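PDB 3TAW: hypothetical glycoside hydrolase, which is of unknown function but has the five-bladed beta-propeller fold of its glycoside hydrolase relatives in the beta-fructosidase clan. Local coordinates for residues D128-L133 and T149-K154; N52-I57 and P121-T126; D59-V64 and Y85-D90; V132-Q137 and K177-V182. All coordinates share one frame; numbering follows the deposited sequence.

Contact 1: D128-L133 and T149-K154; sequences DGTYVL and TSKDLK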
loop_
_atom_site.group_PDB
_atom_site.type_symbol
_atom_site.label_atom_id
_atom_site.label_comp_id
_atom_site.label_asym_id
_atom_site.label_seq_id
_atom_site.Cartn_x
_atom_site.Cartn_y
_atom_site.Cartn_z
ATOM N N ASP A 128 -4.128 0.682 -20.959
ATOM C CA ASP A 128 -5.474 0.772 -21.541
ATOM C C ASP A 128 -6.538 1.235 -20.548
ATOM O O ASP A 128 -7.747 1.177 -20.842
ATOM C CB ASP A 128 -5.870 -0.532 -22.252
ATOM C CG ASP A 128 -6.291 -1.642 -21.313
ATOM O OD1 ASP A 128 -5.990 -1.602 -20.101
ATOM O OD2 ASP A 128 -6.942 -2.601 -21.798
ATOM N N GLY A 129 -6.100 1.712 -19.388
ATOM C CA GLY A 129 -6.978 2.416 -18.455
ATOM C C GLY A 129 -7.706 1.549 -17.436
ATOM O O GLY A 129 -8.715 1.991 -16.846
ATOM N N THR A 130 -7.209 0.337 -17.206
ATOM C CA THR A 130 -7.758 -0.526 -16.170
ATOM C C THR A 130 -7.032 -0.329 -14.830
ATOM O O THR A 130 -5.802 -0.425 -14.768
ATOM C CB THR A 130 -7.692 -2.001 -16.557
ATOM O OG1 THR A 130 -8.382 -2.194 -17.801
ATOM C CG2 THR A 130 -8.316 -2.872 -15.444
ATOM N N TYR A 131 -7.800 0.021 -13.799
ATOM C CA TYR A 131 -7.273 0.167 -12.453
ATOM C C TYR A 131 -7.226 -1.202 -11.799
ATOM O O TYR A 131 -8.235 -1.944 -11.770
ATOM C CB TYR A 131 -8.075 1.173 -11.624
ATOM C CG TYR A 131 -8.002 2.560 -12.204
ATOM C CD1 TYR A 131 -6.932 3.390 -11.901
ATOM C CD2 TYR A 131 -8.961 3.028 -13.114
ATOM C CE1 TYR A 131 -6.815 4.651 -12.438
ATOM C CE2 TYR A 131 -8.861 4.310 -13.657
ATOM C CZ TYR A 131 -7.791 5.126 -13.313
ATOM O OH TYR A 131 -7.665 6.398 -13.872
ATOM N N VAL A 132 -6.055 -1.525 -11.250
ATOM C CA VAL A 132 -5.810 -2.816 -10.634
ATOM C C VAL A 132 -5.560 -2.567 -9.136
ATOM O O VAL A 132 -4.600 -1.907 -8.769
ATOM C CB VAL A 132 -4.597 -3.550 -11.246
ATOM C CG1 VAL A 132 -4.389 -4.920 -10.556
ATOM C CG2 VAL A 132 -4.797 -3.706 -12.785
ATOM N N LEU A 133 -6.470 -3.089 -8.318
ATOM C CA LEU A 133 -6.485 -2.914 -6.881
ATOM C C LEU A 133 -6.016 -4.193 -6.223
ATOM O O LEU A 133 -6.590 -5.268 -6.457
ATOM C CB LEU A 133 -7.923 -2.583 -6.445
ATOM C CG LEU A 133 -8.237 -2.512 -4.958
ATOM C CD1 LEU A 133 -7.408 -1.433 -4.242
ATOM C CD2 LEU A 133 -9.764 -2.273 -4.757
ATOM N N THR A 149 -10.471 -5.278 -10.289
ATOM C CA THR A 149 -10.256 -4.326 -11.363
ATOM C C THR A 149 -11.500 -3.476 -11.679
ATOM O O THR A 149 -12.639 -3.880 -11.399
ATOM C CB THR A 149 -9.738 -4.985 -12.666
ATOM O OG1 THR A 149 -10.790 -5.729 -13.294
ATOM C CG2 THR A 149 -8.536 -5.926 -12.386
ATOM N N SER A 150 -11.258 -2.302 -12.252
ATOM C CA SER A 150 -12.330 -1.391 -12.669
ATOM C C SER A 150 -11.792 -0.407 -13.691
ATOM O O SER A 150 -10.583 -0.232 -13.811
ATOM C CB SER A 150 -12.903 -0.600 -11.485
ATOM O OG SER A 150 -11.960 0.332 -10.990
ATOM N N LYS A 151 -12.700 0.234 -14.414
ATOM C CA LYS A 151 -12.335 1.320 -15.326
ATOM C C LYS A 151 -12.581 2.691 -14.694
ATOM O O LYS A 151 -12.062 3.694 -15.182
ATOM C CB LYS A 151 -13.132 1.207 -16.616
ATOM C CG LYS A 151 -12.860 -0.042 -17.384
ATOM C CD LYS A 151 -11.447 -0.013 -17.921
ATOM C CE LYS A 151 -11.225 -0.994 -19.043
ATOM N NZ LYS A 151 -9.973 -0.616 -19.771
ATOM N N ASP A 152 -13.394 2.721 -13.628
ATOM C CA ASP A 152 -13.874 3.975 -13.055
ATOM C C ASP A 152 -13.743 4.063 -11.536
ATOM O O ASP A 152 -14.302 4.980 -10.931
ATOM C CB ASP A 152 -15.333 4.194 -13.436
ATOM C CG ASP A 152 -16.278 3.205 -12.767
ATOM O OD1 ASP A 152 -15.843 2.245 -12.104
ATOM O OD2 ASP A 152 -17.495 3.396 -12.939
ATOM N N LEU A 153 -13.061 3.088 -10.933
ATOM C CA LEU A 153 -12.793 3.044 -9.500
ATOM C C LEU A 153 -14.052 2.858 -8.638
ATOM O O LEU A 153 -13.986 2.975 -7.402
ATOM C CB LEU A 153 -11.997 4.286 -9.046
ATOM C CG LEU A 153 -10.616 4.480 -9.682
ATOM C CD1 LEU A 153 -10.052 5.850 -9.313
ATOM C CD2 LEU A 153 -9.659 3.358 -9.282
ATOM N N LYS A 154 -15.172 2.514 -9.279
ATOM C CA LYS A 154 -16.454 2.308 -8.582
ATOM C C LYS A 154 -17.184 1.039 -8.968
ATOM O O LYS A 154 -17.824 0.434 -8.104
ATOM C CB LYS A 154 -17.358 3.523 -8.755
ATOM C CG LYS A 154 -16.756 4.707 -8.019
ATOM C CD LYS A 154 -17.619 5.898 -7.961
ATOM C CE LYS A 154 -17.064 6.854 -6.925
ATOM N NZ LYS A 154 -17.822 8.127 -6.955
HETATM O O HOH W 1 -10.291 4.138 -17.103
#
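Thr130 OG1 is gripped by two groups: it accepts a hydrogen bond from Lys151 NZ at 3.0 Å and gives a weak, long one to Asp128 OD1, an oxygen that also bonds to Thr126. Lys151 leaves its backbone heading away from segment 128-133, and the bend at chi2 (-68°) turns the chain back, laying CD near Gly129 O and the ammonium beside the threonine. The Asp128 carboxylate stands near the same nitrogen but beyond salt-bridge range, so any attraction is probably weak. A water donates to Gly129 O and to Lys151 O, each at 2.7 Å, bridging the two chains beyond the last strand pair. Deeper in, Tyr131 and Ser150 form a hydrogen-bonded antiparallel pair, with Tyr131 N to Ser150 O at 2.8 Å nearly along the C=O axis and Ser150 N to Tyr131 O at 3.1 Å. Val132 and Thr149 form the next, non-hydrogen-bonded pair, and Thr149 CA also approaches Tyr131 O at 3.2 Å, a CA-H...O contact. The Tyr131 ring projects from the face opposite Val132 and Thr149. Leu153 CD2 sits over it in a CH-pi contact, 3.9 Å from the centroid, while Lys151 O lies at the ring edge near CE2. An ST motif, Leu153 N to Ser150 OG at 3.0 Å, fixes the turn that brings this leucine back. Tyr131 OH reaches Ile57 O, in a different sheet. Such pairing is that of the two middle strands of a four-stranded propeller blade, joined as a beta hairpin.

Contact 2: N52-I57 and P121-T126; sequences NPAATI and PRIAMT. With EDO (1,2-ethanediol), chain I.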
loop_
_atom_site.group_PDB
_atom_site.type_symbol
_atom_site.label_atom_id
_atom_site.label_comp_id
_atom_site.label_asym_id
_atom_site.label_seq_id
_atom_site.Cartn_x
_atom_site.Cartn_y
_atom_site.Cartn_z
ATOM N N ASN A 52 -3.928 4.193 5.937
ATOM C CA ASN A 52 -3.366 3.287 4.898
ATOM C C ASN A 52 -4.042 3.392 3.540
ATOM O O ASN A 52 -4.864 2.547 3.178
ATOM C CB ASN A 52 -3.344 1.853 5.414
ATOM C CG ASN A 52 -2.395 1.684 6.577
ATOM O OD1 ASN A 52 -1.803 2.674 7.017
ATOM N ND2 ASN A 52 -2.246 0.451 7.092
ATOM N N PRO A 53 -3.689 4.429 2.790
ATOM C CA PRO A 53 -4.449 4.777 1.586
ATOM C C PRO A 53 -3.787 4.351 0.277
ATOM O O PRO A 53 -2.558 4.373 0.160
ATOM C CB PRO A 53 -4.459 6.297 1.656
ATOM C CG PRO A 53 -3.073 6.624 2.187
ATOM C CD PRO A 53 -2.820 5.547 3.225
ATOM N N ALA A 54 -4.610 4.023 -0.706
ATOM C CA ALA A 54 -4.154 3.937 -2.085
ATOM C C ALA A 54 -4.374 5.284 -2.747
ATOM O O ALA A 54 -5.186 6.079 -2.269
ATOM C CB ALA A 54 -4.920 2.895 -2.829
ATOM N N ALA A 55 -3.626 5.561 -3.816
ATOM C CA ALA A 55 -3.836 6.761 -4.599
ATOM C C ALA A 55 -3.612 6.498 -6.066
ATOM O O ALA A 55 -2.788 5.655 -6.452
ATOM C CB ALA A 55 -2.914 7.905 -4.151
ATOM N N THR A 56 -4.365 7.210 -6.877
ATOM C CA THR A 56 -4.207 7.122 -8.308
ATOM C C THR A 56 -4.717 8.421 -8.943
ATOM O O THR A 56 -5.082 9.365 -8.242
ATOM C CB THR A 56 -4.846 5.833 -8.901
ATOM O OG1 THR A 56 -4.366 5.620 -10.237
ATOM C CG2 THR A 56 -6.406 5.871 -8.874
ATOM N N ILE A 57 -4.712 8.476 -10.264
ATOM C CA ILE A 57 -5.223 9.636 -11.016
ATOM C C ILE A 57 -6.319 9.105 -11.905
ATOM O O ILE A 57 -6.134 8.114 -12.596
ATOM C CB ILE A 57 -4.120 10.328 -11.879
ATOM C CG1 ILE A 57 -3.048 10.910 -10.944
ATOM C CG2 ILE A 57 -4.718 11.449 -12.787
ATOM C CD1 ILE A 57 -1.836 11.442 -11.638
ATOM N N PRO A 121 -5.190 -1.027 0.615
ATOM C CA PRO A 121 -5.216 -1.025 -0.856
ATOM C C PRO A 121 -3.942 -0.424 -1.470
ATOM O O PRO A 121 -3.330 0.480 -0.892
ATOM C CB PRO A 121 -6.376 -0.118 -1.155
ATOM C CG PRO A 121 -6.400 0.861 -0.029
ATOM C CD PRO A 121 -6.056 0.038 1.179
ATOM N N ARG A 122 -3.546 -0.951 -2.620
ATOM C CA ARG A 122 -2.667 -0.252 -3.548
ATOM C C ARG A 122 -3.321 -0.307 -4.907
ATOM O O ARG A 122 -3.905 -1.335 -5.295
ATOM C CB ARG A 122 -1.272 -0.902 -3.682
ATOM C CG ARG A 122 -0.303 -0.607 -2.581
ATOM C CD ARG A 122 -0.479 -1.549 -1.454
ATOM N NE ARG A 122 0.571 -1.476 -0.421
ATOM C CZ ARG A 122 0.362 -1.835 0.839
ATOM N NH1 ARG A 122 -0.818 -2.295 1.198
ATOM N NH2 ARG A 122 1.319 -1.729 1.748
ATOM N N ILE A 123 -3.189 0.785 -5.648
ATOM C CA ILE A 123 -3.757 0.898 -6.984
ATOM C C ILE A 123 -2.685 1.264 -7.986
ATOM O O ILE A 123 -1.866 2.137 -7.725
ATOM C CB ILE A 123 -4.856 1.964 -7.051
ATOM C CG1 ILE A 123 -6.012 1.567 -6.121
ATOM C CG2 ILE A 123 -5.357 2.175 -8.509
ATOM C CD1 ILE A 123 -7.015 2.672 -5.895
ATOM N N ALA A 124 -2.732 0.622 -9.146
ATOM C CA ALA A 124 -1.982 1.074 -10.317
ATOM C C ALA A 124 -2.869 0.884 -11.545
ATOM O O ALA A 124 -3.872 0.157 -11.500
ATOM C CB ALA A 124 -0.650 0.317 -10.499
HETATM N N MSE A 125 -2.500 1.543 -12.626
HETATM C CA MSE A 125 -3.343 1.555 -13.832
HETATM C C MSE A 125 -2.605 1.017 -15.048
HETATM O O MSE A 125 -1.451 1.366 -15.264
HETATM C CB MSE A 125 -3.802 2.979 -14.141
HETATM C CG MSE A 125 -4.886 3.036 -15.167
HETATM SE SE MSE A 125 -5.171 4.880 -15.796
HETATM C CE MSE A 125 -3.514 5.079 -16.853
ATOM N N THR A 126 -3.277 0.208 -15.866
ATOM C CA THR A 126 -2.687 -0.262 -17.129
ATOM C C THR A 126 -2.722 0.824 -18.185
ATOM O O THR A 126 -3.409 1.836 -18.022
ATOM C CB THR A 126 -3.403 -1.494 -17.688
ATOM O OG1 THR A 126 -4.730 -1.138 -18.076
ATOM C CG2 THR A 126 -3.447 -2.600 -16.647
HETATM C C1 EDO I . -0.843 5.066 -9.050
HETATM O O1 EDO I . -1.468 5.059 -10.350
HETATM C C2 EDO I . 0.600 4.537 -9.110
HETATM O O2 EDO I . 1.300 4.631 -7.843
HETATM O O HOH W 2 -1.630 2.892 -4.068
#
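Ala54 and Ile123 meet at the seam between the innermost strands of two propeller blades. Strands 53-57 and 121-125 run almost parallel, 12° apart, with axes 5.4 Å from each other at closest approach; they belong to different sheets, each bonding outward to the next strand of its own blade, and side chains fill the seam. Ala54 CB points into it and rests between two residues, 3.7 Å from Pro121 CB and 3.7 Å from Ile123 CG1. Ile123 serves both neighbours because its chi1 of -62° sets the branches apart: CG1 lies beside the backbone N and reaches back to Ala54, whereas CG2, anti to that nitrogen, meets Thr56 CB at 3.7 Å, the two side chains crossing at about a right angle. At the other end, the Pro121 ring turns its CD to Asn52 O, 3.4 Å away. Asn52 itself directs ND2 to Asp120 and to an unidentified bound molecule, and Arg122 turns from the seam to carbonyl oxygens of Cys247 and Gly248 on a further strand. The Thr56 hydroxyl, held anti to its own backbone N (chi1 -165°), hydrogen-bonds to O1 of 1,2-ethanediol, with OG1 and O1 3.0 Å apart. That molecule, probably from the crystallisation liquor, also bonds to Leu327 O, linking two strands, while its C1 lies near Ile123 O. A water bridges the two backbones, accepting from Ile123 N at 3.1 Å and, more weakly, from Ala55 N at 3.3 Å.

Contact 3: D59-V64 and Y85-D90; sequences DGKIVV and YATSTD. With EDO (1,2-ethanediol), chain M.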
loop_
_atom_site.group_PDB
_atom_site.type_symbol
_atom_site.label_atom_id
_atom_site.label_comp_id
_atom_site.label_asym_id
_atom_site.label_seq_id
_atom_site.Cartn_x
_atom_site.Cartn_y
_atom_site.Cartn_z
ATOM N N ASP A 59 -9.789 10.851 -14.281
ATOM C CA ASP A 59 -10.607 11.972 -14.734
ATOM C C ASP A 59 -10.052 13.320 -14.290
ATOM O O ASP A 59 -10.787 14.166 -13.774
ATOM C CB ASP A 59 -12.075 11.798 -14.275
ATOM C CG ASP A 59 -13.059 12.574 -15.137
ATOM O OD1 ASP A 59 -12.665 13.151 -16.154
ATOM O OD2 ASP A 59 -14.262 12.577 -14.805
ATOM N N GLY A 60 -8.745 13.488 -14.481
ATOM C CA GLY A 60 -8.068 14.757 -14.225
ATOM C C GLY A 60 -7.742 15.077 -12.770
ATOM O O GLY A 60 -7.166 16.129 -12.508
ATOM N N LYS A 61 -8.110 14.196 -11.835
ATOM C CA LYS A 61 -7.924 14.435 -10.422
ATOM C C LYS A 61 -7.124 13.344 -9.717
ATOM O O LYS A 61 -7.075 12.190 -10.164
ATOM C CB LYS A 61 -9.268 14.538 -9.702
ATOM C CG LYS A 61 -10.121 15.714 -10.226
ATOM C CD LYS A 61 -11.398 15.885 -9.452
ATOM C CE LYS A 61 -12.283 16.977 -10.048
ATOM N NZ LYS A 61 -13.468 17.249 -9.157
ATOM N N ILE A 62 -6.554 13.718 -8.581
ATOM C CA ILE A 62 -5.997 12.740 -7.665
ATOM C C ILE A 62 -7.167 12.053 -6.968
ATOM O O ILE A 62 -8.092 12.733 -6.543
ATOM C CB ILE A 62 -5.082 13.386 -6.612
ATOM C CG1 ILE A 62 -3.826 13.917 -7.287
ATOM C CG2 ILE A 62 -4.706 12.370 -5.516
ATOM C CD1 ILE A 62 -2.915 14.732 -6.363
ATOM N N VAL A 63 -7.123 10.723 -6.889
ATOM C CA VAL A 63 -8.105 9.948 -6.114
ATOM C C VAL A 63 -7.346 9.238 -5.018
ATOM O O VAL A 63 -6.374 8.536 -5.276
ATOM C CB VAL A 63 -8.901 8.955 -6.991
ATOM C CG1 VAL A 63 -9.808 8.043 -6.118
ATOM C CG2 VAL A 63 -9.716 9.723 -8.071
ATOM N N VAL A 64 -7.788 9.424 -3.782
ATOM C CA VAL A 64 -7.271 8.658 -2.668
ATOM C C VAL A 64 -8.380 7.737 -2.226
ATOM O O VAL A 64 -9.497 8.202 -1.925
ATOM C CB VAL A 64 -6.815 9.552 -1.527
ATOM C CG1 VAL A 64 -6.626 8.730 -0.220
ATOM C CG2 VAL A 64 -5.504 10.264 -1.926
ATOM N N TYR A 85 -13.566 7.020 -0.979
ATOM C CA TYR A 85 -13.239 7.574 -2.288
ATOM C C TYR A 85 -13.187 9.096 -2.136
ATOM O O TYR A 85 -14.195 9.739 -1.834
ATOM C CB TYR A 85 -14.304 7.178 -3.310
ATOM C CG TYR A 85 -14.028 7.616 -4.721
ATOM C CD1 TYR A 85 -14.409 8.884 -5.162
ATOM C CD2 TYR A 85 -13.409 6.767 -5.637
ATOM C CE1 TYR A 85 -14.166 9.289 -6.488
ATOM C CE2 TYR A 85 -13.155 7.172 -6.946
ATOM C CZ TYR A 85 -13.526 8.428 -7.363
ATOM O OH TYR A 85 -13.283 8.844 -8.674
ATOM N N ALA A 86 -12.009 9.672 -2.331
ATOM C CA ALA A 86 -11.806 11.101 -2.130
ATOM C C ALA A 86 -11.044 11.665 -3.315
ATOM O O ALA A 86 -10.060 11.058 -3.758
ATOM C CB ALA A 86 -11.028 11.340 -0.849
ATOM N N THR A 87 -11.468 12.826 -3.814
ATOM C CA THR A 87 -10.810 13.440 -4.964
ATOM C C THR A 87 -10.188 14.796 -4.612
ATOM O O THR A 87 -10.655 15.505 -3.711
ATOM C CB THR A 87 -11.761 13.674 -6.142
ATOM O OG1 THR A 87 -12.703 14.699 -5.803
ATOM C CG2 THR A 87 -12.504 12.399 -6.524
ATOM N N SER A 88 -9.159 15.174 -5.368
ATOM C CA SER A 88 -8.491 16.454 -5.123
ATOM C C SER A 88 -7.869 16.989 -6.397
ATOM O O SER A 88 -7.453 16.206 -7.259
ATOM C CB SER A 88 -7.372 16.283 -4.075
ATOM O OG SER A 88 -6.731 17.519 -3.835
ATOM N N THR A 89 -7.813 18.314 -6.510
ATOM C CA THR A 89 -7.113 18.947 -7.630
ATOM C C THR A 89 -5.814 19.603 -7.193
ATOM O O THR A 89 -5.089 20.128 -8.047
ATOM C CB THR A 89 -7.981 19.976 -8.361
ATOM O OG1 THR A 89 -8.418 20.990 -7.443
ATOM C CG2 THR A 89 -9.179 19.285 -8.985
ATOM N N ASP A 90 -5.535 19.614 -5.887
ATOM C CA ASP A 90 -4.294 20.197 -5.369
ATOM C C ASP A 90 -3.471 19.205 -4.533
ATOM O O ASP A 90 -2.375 19.542 -4.070
ATOM C CB ASP A 90 -4.546 21.521 -4.613
ATOM C CG ASP A 90 -5.343 21.354 -3.317
ATOM O OD1 ASP A 90 -5.657 20.218 -2.857
ATOM O OD2 ASP A 90 -5.665 22.419 -2.718
HETATM C C1 EDO M . -12.001 18.350 -5.453
HETATM O O1 EDO M . -12.050 17.306 -6.408
HETATM C C2 EDO M . -13.170 19.280 -5.739
HETATM O O2 EDO M . -13.051 19.791 -7.075
#
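Val63 and Tyr85 mark the tight side of this contact, Lys61 and Thr89 the solvent side. With CG anti to its backbone N (chi1 -176°), Tyr85 swings its ring back across the neighbouring strand, and Val63 CG1 sits over the face, 4.0 Å from the centroid in a CH-pi contact, while CG2 lies near the phenolic oxygen. Lys154 makes a cation-pi contact with the same ring. Four backbone bonds hold the antiparallel pairs Ile62-Ser88 and Val64-Ala86, the shortest being Val64 N to Ala86 O at 2.8 Å. This is the hairpin of strands 61-69 and 81-88, the middle of a four-stranded propeller blade; its Ile62 and Val64 face packs on Tyr337 and other residues of strands 322-330 and 333-340 in the adjoining blade. On the more exposed side the chain of Lys61 runs extended beyond CG, side by side with Thr89, whose CG2 is 3.9 Å from Lys61 CG. A 1,2-ethanediol, probably from the crystallisation liquor, lies at the tip of Lys61: its O1 takes Lys61 NZ at 3.1 Å and hydrogen-bonds with Thr87 OG1 at 2.8 Å, and its O2 receives a weak bond from the same ammonium.

Contact 4: V132-Q137 and K177-V182; sequences VLLYTQ and KSASLV. With EDO (1,2-ethanediol), chain P.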
loop_
_atom_site.group_PDB
_atom_site.type_symbol
_atom_site.label_atom_id
_atom_site.label_comp_id
_atom_site.label_asym_id
_atom_site.label_seq_id
_atom_site.Cartn_x
_atom_site.Cartn_y
_atom_site.Cartn_z
ATOM N N VAL A 132 -6.055 -1.525 -11.250
ATOM C CA VAL A 132 -5.810 -2.816 -10.634
ATOM C C VAL A 132 -5.560 -2.567 -9.136
ATOM O O VAL A 132 -4.600 -1.907 -8.769
ATOM C CB VAL A 132 -4.597 -3.550 -11.246
ATOM C CG1 VAL A 132 -4.389 -4.920 -10.556
ATOM C CG2 VAL A 132 -4.797 -3.706 -12.785
ATOM N N LEU A 133 -6.470 -3.089 -8.318
ATOM C CA LEU A 133 -6.485 -2.914 -6.881
ATOM C C LEU A 133 -6.016 -4.193 -6.223
ATOM O O LEU A 133 -6.590 -5.268 -6.457
ATOM C CB LEU A 133 -7.923 -2.583 -6.445
ATOM C CG LEU A 133 -8.237 -2.512 -4.958
ATOM C CD1 LEU A 133 -7.408 -1.433 -4.242
ATOM C CD2 LEU A 133 -9.764 -2.273 -4.757
ATOM N N LEU A 134 -4.933 -4.068 -5.439
ATOM C CA LEU A 134 -4.383 -5.146 -4.635
ATOM C C LEU A 134 -4.643 -4.773 -3.202
ATOM O O LEU A 134 -4.285 -3.672 -2.772
ATOM C CB LEU A 134 -2.878 -5.291 -4.856
ATOM C CG LEU A 134 -2.428 -6.187 -6.024
ATOM C CD1 LEU A 134 -2.580 -7.696 -5.682
ATOM C CD2 LEU A 134 -3.113 -5.835 -7.322
ATOM N N TYR A 135 -5.290 -5.680 -2.458
ATOM C CA TYR A 135 -5.756 -5.386 -1.105
ATOM C C TYR A 135 -5.793 -6.655 -0.273
ATOM O O TYR A 135 -5.611 -7.756 -0.798
ATOM C CB TYR A 135 -7.162 -4.750 -1.147
ATOM C CG TYR A 135 -8.255 -5.689 -1.632
ATOM C CD1 TYR A 135 -8.454 -5.926 -2.983
ATOM C CD2 TYR A 135 -9.115 -6.315 -0.729
ATOM C CE1 TYR A 135 -9.453 -6.797 -3.434
ATOM C CE2 TYR A 135 -10.131 -7.163 -1.163
ATOM C CZ TYR A 135 -10.294 -7.398 -2.508
ATOM O OH TYR A 135 -11.307 -8.204 -2.926
ATOM N N THR A 136 -5.989 -6.490 1.029
ATOM C CA THR A 136 -6.051 -7.619 1.941
ATOM C C THR A 136 -7.496 -7.958 2.271
ATOM O O THR A 136 -8.270 -7.082 2.667
ATOM C CB THR A 136 -5.378 -7.293 3.277
ATOM O OG1 THR A 136 -4.086 -6.737 3.041
ATOM C CG2 THR A 136 -5.282 -8.569 4.172
ATOM N N GLN A 137 -7.851 -9.217 2.098
ATOM C CA GLN A 137 -9.141 -9.751 2.563
ATOM C C GLN A 137 -8.938 -10.211 3.990
ATOM O O GLN A 137 -7.977 -10.952 4.265
ATOM C CB GLN A 137 -9.567 -10.938 1.705
ATOM C CG GLN A 137 -9.643 -10.649 0.208
ATOM C CD GLN A 137 -10.118 -11.854 -0.556
ATOM O OE1 GLN A 137 -9.497 -12.932 -0.479
ATOM N NE2 GLN A 137 -11.214 -11.701 -1.306
ATOM N N LYS A 177 -0.308 -10.168 2.085
ATOM C CA LYS A 177 -0.757 -8.778 2.026
ATOM C C LYS A 177 0.350 -7.913 1.447
ATOM O O LYS A 177 1.483 -8.381 1.282
ATOM C CB LYS A 177 -1.125 -8.245 3.422
ATOM C CG LYS A 177 -0.025 -8.439 4.473
ATOM C CD LYS A 177 -0.299 -7.700 5.789
ATOM C CE LYS A 177 -1.560 -8.194 6.474
ATOM N NZ LYS A 177 -1.865 -7.441 7.732
ATOM N N SER A 178 -0.002 -6.668 1.114
ATOM C CA SER A 178 0.945 -5.575 0.874
ATOM C C SER A 178 1.735 -5.737 -0.415
ATOM O O SER A 178 2.903 -6.149 -0.397
ATOM C CB SER A 178 1.880 -5.387 2.080
ATOM O OG SER A 178 1.086 -5.272 3.262
ATOM N N ALA A 179 1.101 -5.384 -1.531
ATOM C CA ALA A 179 1.691 -5.611 -2.845
ATOM C C ALA A 179 1.967 -4.327 -3.616
ATOM O O ALA A 179 1.115 -3.452 -3.695
ATOM C CB ALA A 179 0.797 -6.536 -3.675
ATOM N N SER A 180 3.138 -4.284 -4.249
ATOM C CA SER A 180 3.617 -3.147 -5.037
ATOM C C SER A 180 3.889 -3.607 -6.461
ATOM O O SER A 180 4.948 -4.187 -6.745
ATOM C CB SER A 180 4.920 -2.625 -4.414
ATOM O OG SER A 180 4.683 -2.235 -3.075
ATOM N N LEU A 181 2.930 -3.364 -7.352
ATOM C CA LEU A 181 3.097 -3.662 -8.765
ATOM C C LEU A 181 4.159 -2.745 -9.375
ATOM O O LEU A 181 4.296 -1.574 -9.007
ATOM C CB LEU A 181 1.791 -3.445 -9.531
ATOM C CG LEU A 181 0.866 -4.638 -9.632
ATOM C CD1 LEU A 181 0.391 -5.052 -8.272
ATOM C CD2 LEU A 181 -0.305 -4.222 -10.549
ATOM N N VAL A 182 4.885 -3.274 -10.334
ATOM C CA VAL A 182 5.844 -2.455 -11.068
ATOM C C VAL A 182 5.119 -1.576 -12.102
ATOM O O VAL A 182 4.314 -2.060 -12.897
ATOM C CB VAL A 182 6.949 -3.302 -11.700
ATOM C CG1 VAL A 182 7.823 -2.443 -12.612
ATOM C CG2 VAL A 182 7.826 -3.939 -10.595
HETATM C C1 EDO P . -4.490 -9.242 10.154
HETATM O O1 EDO P . -3.310 -9.621 9.432
HETATM C C2 EDO P . -5.359 -8.405 9.235
HETATM O O2 EDO P . -4.510 -7.603 8.417
HETATM O O HOH W 3 -1.816 -4.768 -1.413
HETATM O O HOH W 4 -2.769 -5.328 1.175
HETATM O O HOH W 5 -3.570 -5.702 5.572
#
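Leu134 and Leu181 both carry a first torsion stretched past the usual staggered value, chi1 -87° and -90°, and these rotations bring their branches together at about a right angle. Leu134 CD2 meets Leu181 CD1 at 3.7 Å. Ala179, two residues before Leu181, presents its CB to Leu134 CG at 4.0 Å. Leu181 uses its second branch too, CD2 touching Val132 CG1 at 4.1 Å, so alternate residues of each strand interleave. The strands run nearly antiparallel with 7.8 Å between axes, too wide for backbone pairing: they belong to neighbouring sheets of the propeller, strand 131-138 being second in its blade and strand 179-186 a member of the next sheet, whose strand 244-254 receives hydrogen bonds from the Ser178 hydroxyl (to Glu246) and the Ser180 hydroxyl (to Gly248 and Pro249). Where the leucine packing ends, water takes over. One molecule joins Ala179 N to Leu134 O, the latter bond weak. A second links Ser178 N with Thr136 OG1, 2.7 Å from that hydroxyl, and a third, also on Thr136 OG1, receives a weak bond from Lys177 NZ. Thr136 OG1 is thus held by two waters while lying 3.3 Å from Lys177 CB. Beyond it the lysine chain, bent at chi3, delivers its ammonium to O2 of 1,2-ethanediol at 2.7 Å and to O1 at 3.1 Å; the diol bonds to Glu119 as well.

How the contacts relate
Contacts 1 and 3 pair strands within a blade, while contacts 2 and 4 join one blade to another. Along the chain, contact 3 is nested inside the loop that contact 2 closes; contacts 1 and 4 follow, both starting from strand 131-138 and sharing Val132 and Leu133. The centres of contacts 2 and 4 are 9 Å apart, those of contacts 3 and 4 are 20 Å apart. Contact 2 connects to each of the others: Thr56 O meets Val63 N and Ala124 O meets Val132 N. Both of these bonds belong to the sheets themselves, so it is contacts 2 and 4 that supply the packing between blades around the axis.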